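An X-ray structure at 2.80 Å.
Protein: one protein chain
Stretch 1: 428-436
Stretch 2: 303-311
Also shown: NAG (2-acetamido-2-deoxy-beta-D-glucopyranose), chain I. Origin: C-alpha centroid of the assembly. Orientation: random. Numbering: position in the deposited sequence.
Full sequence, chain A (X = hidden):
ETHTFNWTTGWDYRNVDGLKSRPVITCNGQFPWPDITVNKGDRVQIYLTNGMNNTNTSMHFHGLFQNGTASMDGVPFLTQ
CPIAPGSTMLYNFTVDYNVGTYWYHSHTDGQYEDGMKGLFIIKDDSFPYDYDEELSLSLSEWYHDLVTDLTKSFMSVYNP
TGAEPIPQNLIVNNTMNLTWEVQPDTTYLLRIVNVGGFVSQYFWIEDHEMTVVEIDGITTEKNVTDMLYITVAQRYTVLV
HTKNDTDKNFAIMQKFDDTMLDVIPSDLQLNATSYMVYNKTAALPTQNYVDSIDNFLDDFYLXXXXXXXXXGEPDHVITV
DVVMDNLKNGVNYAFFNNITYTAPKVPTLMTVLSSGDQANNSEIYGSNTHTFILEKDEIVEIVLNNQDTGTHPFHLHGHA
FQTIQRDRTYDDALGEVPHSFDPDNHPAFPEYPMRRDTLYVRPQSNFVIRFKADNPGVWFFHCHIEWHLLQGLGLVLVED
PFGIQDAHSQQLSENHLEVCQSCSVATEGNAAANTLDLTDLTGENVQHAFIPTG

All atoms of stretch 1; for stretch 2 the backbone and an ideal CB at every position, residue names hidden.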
# COMPACT_ATOMS: atom_id res chain seq x y z
N ALA A 428 2.09 19.13 21.31
CA ALA A 428 3.17 18.26 21.76
C ALA A 428 3.03 16.87 21.11
O ALA A 428 1.94 16.29 21.11
CB ALA A 428 3.17 18.15 23.26
N PHE A 429 4.12 16.36 20.54
CA PHE A 429 4.15 15.02 19.96
C PHE A 429 4.01 13.96 21.07
O PHE A 429 4.34 14.24 22.23
CB PHE A 429 5.47 14.77 19.21
CG PHE A 429 5.78 15.77 18.12
CD1 PHE A 429 7.02 16.41 18.09
CD2 PHE A 429 4.86 16.03 17.11
CE1 PHE A 429 7.33 17.32 17.08
CE2 PHE A 429 5.17 16.94 16.09
CZ PHE A 429 6.40 17.58 16.07
N PRO A 430 3.54 12.74 20.72
CA PRO A 430 3.48 11.65 21.70
C PRO A 430 4.87 11.21 22.16
O PRO A 430 5.84 11.33 21.40
CB PRO A 430 2.82 10.51 20.93
CG PRO A 430 3.06 10.84 19.50
CD PRO A 430 3.03 12.32 19.41
N GLU A 431 4.96 10.72 23.40
CA GLU A 431 6.21 10.17 23.93
C GLU A 431 6.56 8.82 23.30
O GLU A 431 7.73 8.54 23.02
CB GLU A 431 6.10 10.01 25.43
CG GLU A 431 6.19 11.31 26.20
CD GLU A 431 6.21 11.09 27.70
OE1 GLU A 431 5.68 10.05 28.17
OE2 GLU A 431 6.76 11.95 28.42
N TYR A 432 5.53 8.00 23.07
CA TYR A 432 5.69 6.68 22.47
C TYR A 432 4.76 6.55 21.26
O TYR A 432 3.66 5.99 21.37
CB TYR A 432 5.40 5.59 23.49
CG TYR A 432 6.36 5.58 24.65
CD1 TYR A 432 6.04 6.21 25.85
CD2 TYR A 432 7.61 4.96 24.54
CE1 TYR A 432 6.94 6.22 26.91
CE2 TYR A 432 8.50 4.96 25.59
CZ TYR A 432 8.16 5.59 26.77
OH TYR A 432 9.06 5.59 27.82
N PRO A 433 5.20 7.06 20.09
CA PRO A 433 4.33 7.19 18.93
C PRO A 433 3.88 5.85 18.38
O PRO A 433 4.58 4.85 18.54
CB PRO A 433 5.22 7.87 17.88
CG PRO A 433 6.35 8.44 18.64
CD PRO A 433 6.56 7.51 19.78
N MET A 434 2.72 5.86 17.74
CA MET A 434 2.23 4.72 17.00
C MET A 434 3.19 4.45 15.84
O MET A 434 3.90 5.35 15.40
CB MET A 434 0.82 5.02 16.51
CG MET A 434 0.24 4.04 15.53
SD MET A 434 0.60 4.51 13.82
CE MET A 434 -0.75 5.61 13.42
N ARG A 435 3.22 3.21 15.36
CA ARG A 435 4.04 2.81 14.23
C ARG A 435 3.23 1.99 13.22
O ARG A 435 2.46 1.10 13.62
CB ARG A 435 5.24 2.01 14.70
CG ARG A 435 6.51 2.80 14.84
CD ARG A 435 7.23 2.46 16.14
NE ARG A 435 7.41 1.03 16.35
CZ ARG A 435 7.32 0.45 17.54
NH1 ARG A 435 7.06 1.18 18.61
NH2 ARG A 435 7.50 -0.86 17.66
N ARG A 436 3.41 2.29 11.93
CA ARG A 436 2.81 1.51 10.86
C ARG A 436 3.49 1.83 9.53
O ARG A 436 4.44 2.62 9.50
CB ARG A 436 1.30 1.73 10.79
CG ARG A 436 0.81 3.16 10.46
CD ARG A 436 -0.72 3.24 10.56
NE ARG A 436 -1.32 2.01 10.07
CZ ARG A 436 -2.57 1.62 10.27
NH1 ARG A 436 -3.41 2.38 10.97
NH2 ARG A 436 -2.99 0.48 9.76
N UNK A 303 -1.16 1.95 20.71
CA UNK A 303 0.07 1.85 21.49
C UNK A 303 0.79 0.54 21.20
O UNK A 303 0.33 -0.53 21.63
CB UNK A 303 -0.23 1.97 22.99
N UNK A 304 1.90 0.61 20.45
CA UNK A 304 2.75 -0.55 20.17
C UNK A 304 3.05 -1.38 21.41
O UNK A 304 3.33 -0.83 22.47
CB UNK A 304 4.07 -0.09 19.54
N UNK A 305 3.00 -2.70 21.27
CA UNK A 305 3.33 -3.61 22.37
C UNK A 305 4.81 -3.48 22.73
O UNK A 305 5.15 -3.44 23.91
CB UNK A 305 3.00 -5.06 22.00
N UNK A 306 5.67 -3.41 21.72
CA UNK A 306 7.07 -3.05 21.95
C UNK A 306 7.22 -1.53 21.84
O UNK A 306 7.25 -0.97 20.74
CB UNK A 306 7.99 -3.76 20.95
N UNK A 307 7.27 -0.88 23.00
CA UNK A 307 7.40 0.56 23.08
C UNK A 307 8.73 1.03 22.53
O UNK A 307 9.78 0.47 22.85
CB UNK A 307 7.24 1.03 24.53
N UNK A 308 8.68 2.06 21.70
CA UNK A 308 9.88 2.75 21.29
C UNK A 308 9.65 4.25 21.48
O UNK A 308 8.68 4.80 20.96
CB UNK A 308 10.24 2.42 19.84
N UNK A 309 10.53 4.90 22.23
CA UNK A 309 10.42 6.33 22.45
C UNK A 309 10.53 7.10 21.13
O UNK A 309 11.23 6.66 20.22
CB UNK A 309 11.50 6.80 23.43
N UNK A 310 9.84 8.23 21.04
CA UNK A 310 9.95 9.11 19.88
C UNK A 310 11.41 9.41 19.56
O UNK A 310 12.19 9.68 20.46
CB UNK A 310 9.19 10.41 20.12
N UNK A 311 11.78 9.33 18.28
CA UNK A 311 13.16 9.59 17.89
C UNK A 311 13.53 11.03 18.16
O UNK A 311 12.67 11.90 18.08
CB UNK A 311 13.38 9.26 16.41
C1 NAG I . -7.68 3.53 22.53
C2 NAG I . -6.37 3.94 23.17
C3 NAG I . -6.46 5.32 23.87
C4 NAG I . -7.40 6.37 23.26
C5 NAG I . -8.45 5.76 22.32
C6 NAG I . -8.86 6.74 21.22
C7 NAG I . -4.99 1.97 23.92
C8 NAG I . -4.36 1.79 22.56
N2 NAG I . -5.95 2.90 24.11
O3 NAG I . -5.18 5.90 23.94
O4 NAG I . -7.98 7.05 24.37
O5 NAG I . -7.99 4.60 21.66
O6 NAG I . -9.34 6.03 20.09
O7 NAG I . -4.62 1.26 24.85

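At position 303 CA-to-CB points away from stretch 1, and nothing of that stretch lies within 5.5 Å of the ideal CB, so stretch 1 sets no preference; NAG on that side would tolerate a polar group. The residue is Gln303, which approaches the sugar.

At position 304 the bond points toward stretch 1, and the ideal CB sits 3.4 Å from Arg435 NH1. Phi of -46° and psi of 137° are open to most residues and compatible with proline; so close to the guanidinium, a compact side chain suits best. Pro304 is deposited. Its CG lies 3.7 Å from Pro433 O and its CD 4.0 Å from Met434 CA, so the ring packs along the backbone as well as beside Arg435.

Position 305 points away from stretch 1, which places no demand on it; Tyr305 makes no contact with stretch 1.

At 306 the backbone does the work. Its carbonyl O accepts from Arg435 NH1 at 3.0 Å and from Arg435 NH2 at 3.1 Å, with N-H...O angles of 150° and 146°, a fork made possible because the oxygen lies near the guanidinium plane. Many side chains fit; an acidic one would match the charge. Glu306 is found, but only its backbone makes the hydrogen bonds.

Position 307 places its ideal CB 3.9 Å from Tyr432 CD2. A long aliphatic or basic chain could run over the ring. Lys307 does so, with CD over one face; Lys307 NZ is 5.9 Å from the centroid of the Tyr432 ring, at most a weak cation-pi attraction.

At 308 the ideal CB is 3.6 Å from Arg435 NH1, favouring an acidic or polar chain. Glu308 brings OE1 to 3.3 Å from Arg435 NE, over one face of the guanidinium: a salt bridge of charges alone, since no N-H points at the oxygen.

Position 309 points away overall, yet its ideal CB is 4.1 Å from Tyr432 CE2. Small residues fit easily, and longer ones could extend outward. Ala309 gives a modest apolar contact there, and its CA makes a CA-H...O contact of 3.5 Å with Glu431 O.

At 310 the backbone N donates to Glu431 O (2.9 Å, 163°), which excludes proline from this bond. The ideal CB, 3.8 Å from Pro433 CG, suits an apolar chain; a longer one such as Leu, Ile or Met could reach toward Phe429. Ile310, with chi1 and chi2 both t, carries CD1 to 3.7 Å from Phe429 CB.

Position 311 points away, and stretch 1 sets no preference; the end of Tyr311 comes nearer but stays 5.9 Å off.

Stretch 2 303-311: QPYEKEAIY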
# COMPACT_ATOMS: atom_id res chain seq x y z
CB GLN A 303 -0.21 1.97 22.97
CG GLN A 303 -0.87 3.27 23.35
CD GLN A 303 -1.44 3.26 24.75
OE1 GLN A 303 -2.52 3.78 24.99
NE2 GLN A 303 -0.71 2.66 25.68
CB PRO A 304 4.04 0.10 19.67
CG PRO A 304 3.57 1.32 18.99
CD PRO A 304 2.39 1.82 19.77
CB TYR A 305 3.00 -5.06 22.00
CG TYR A 305 3.10 -6.03 23.15
CD1 TYR A 305 2.14 -6.06 24.17
CD2 TYR A 305 4.16 -6.94 23.22
CE1 TYR A 305 2.23 -6.96 25.22
CE2 TYR A 305 4.26 -7.84 24.27
CZ TYR A 305 3.30 -7.84 25.27
OH TYR A 305 3.41 -8.73 26.32
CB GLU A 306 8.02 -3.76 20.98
CG GLU A 306 8.38 -5.18 21.42
CD GLU A 306 8.86 -6.04 20.25
OE1 GLU A 306 8.46 -5.78 19.09
OE2 GLU A 306 9.64 -6.99 20.51
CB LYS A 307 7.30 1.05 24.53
CG LYS A 307 5.90 0.99 25.13
CD LYS A 307 5.93 1.48 26.59
CE LYS A 307 5.00 0.58 27.42
NZ LYS A 307 4.19 1.37 28.39
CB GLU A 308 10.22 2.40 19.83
CG GLU A 308 10.89 1.01 19.65
CD GLU A 308 10.91 0.50 18.19
OE1 GLU A 308 10.53 1.25 17.25
OE2 GLU A 308 11.31 -0.68 17.98
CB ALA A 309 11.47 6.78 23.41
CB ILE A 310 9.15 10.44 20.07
CG1 ILE A 310 9.26 11.34 18.82
CG2 ILE A 310 9.54 11.15 21.38
CD1 ILE A 310 8.39 12.58 18.85
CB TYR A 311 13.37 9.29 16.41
CG TYR A 311 13.24 7.84 16.05
CD1 TYR A 311 12.34 7.42 15.07
CD2 TYR A 311 14.02 6.87 16.69
CE1 TYR A 311 12.22 6.09 14.73
CE2 TYR A 311 13.90 5.53 16.36
CZ TYR A 311 13.00 5.15 15.38
OH TYR A 311 12.87 3.83 15.05
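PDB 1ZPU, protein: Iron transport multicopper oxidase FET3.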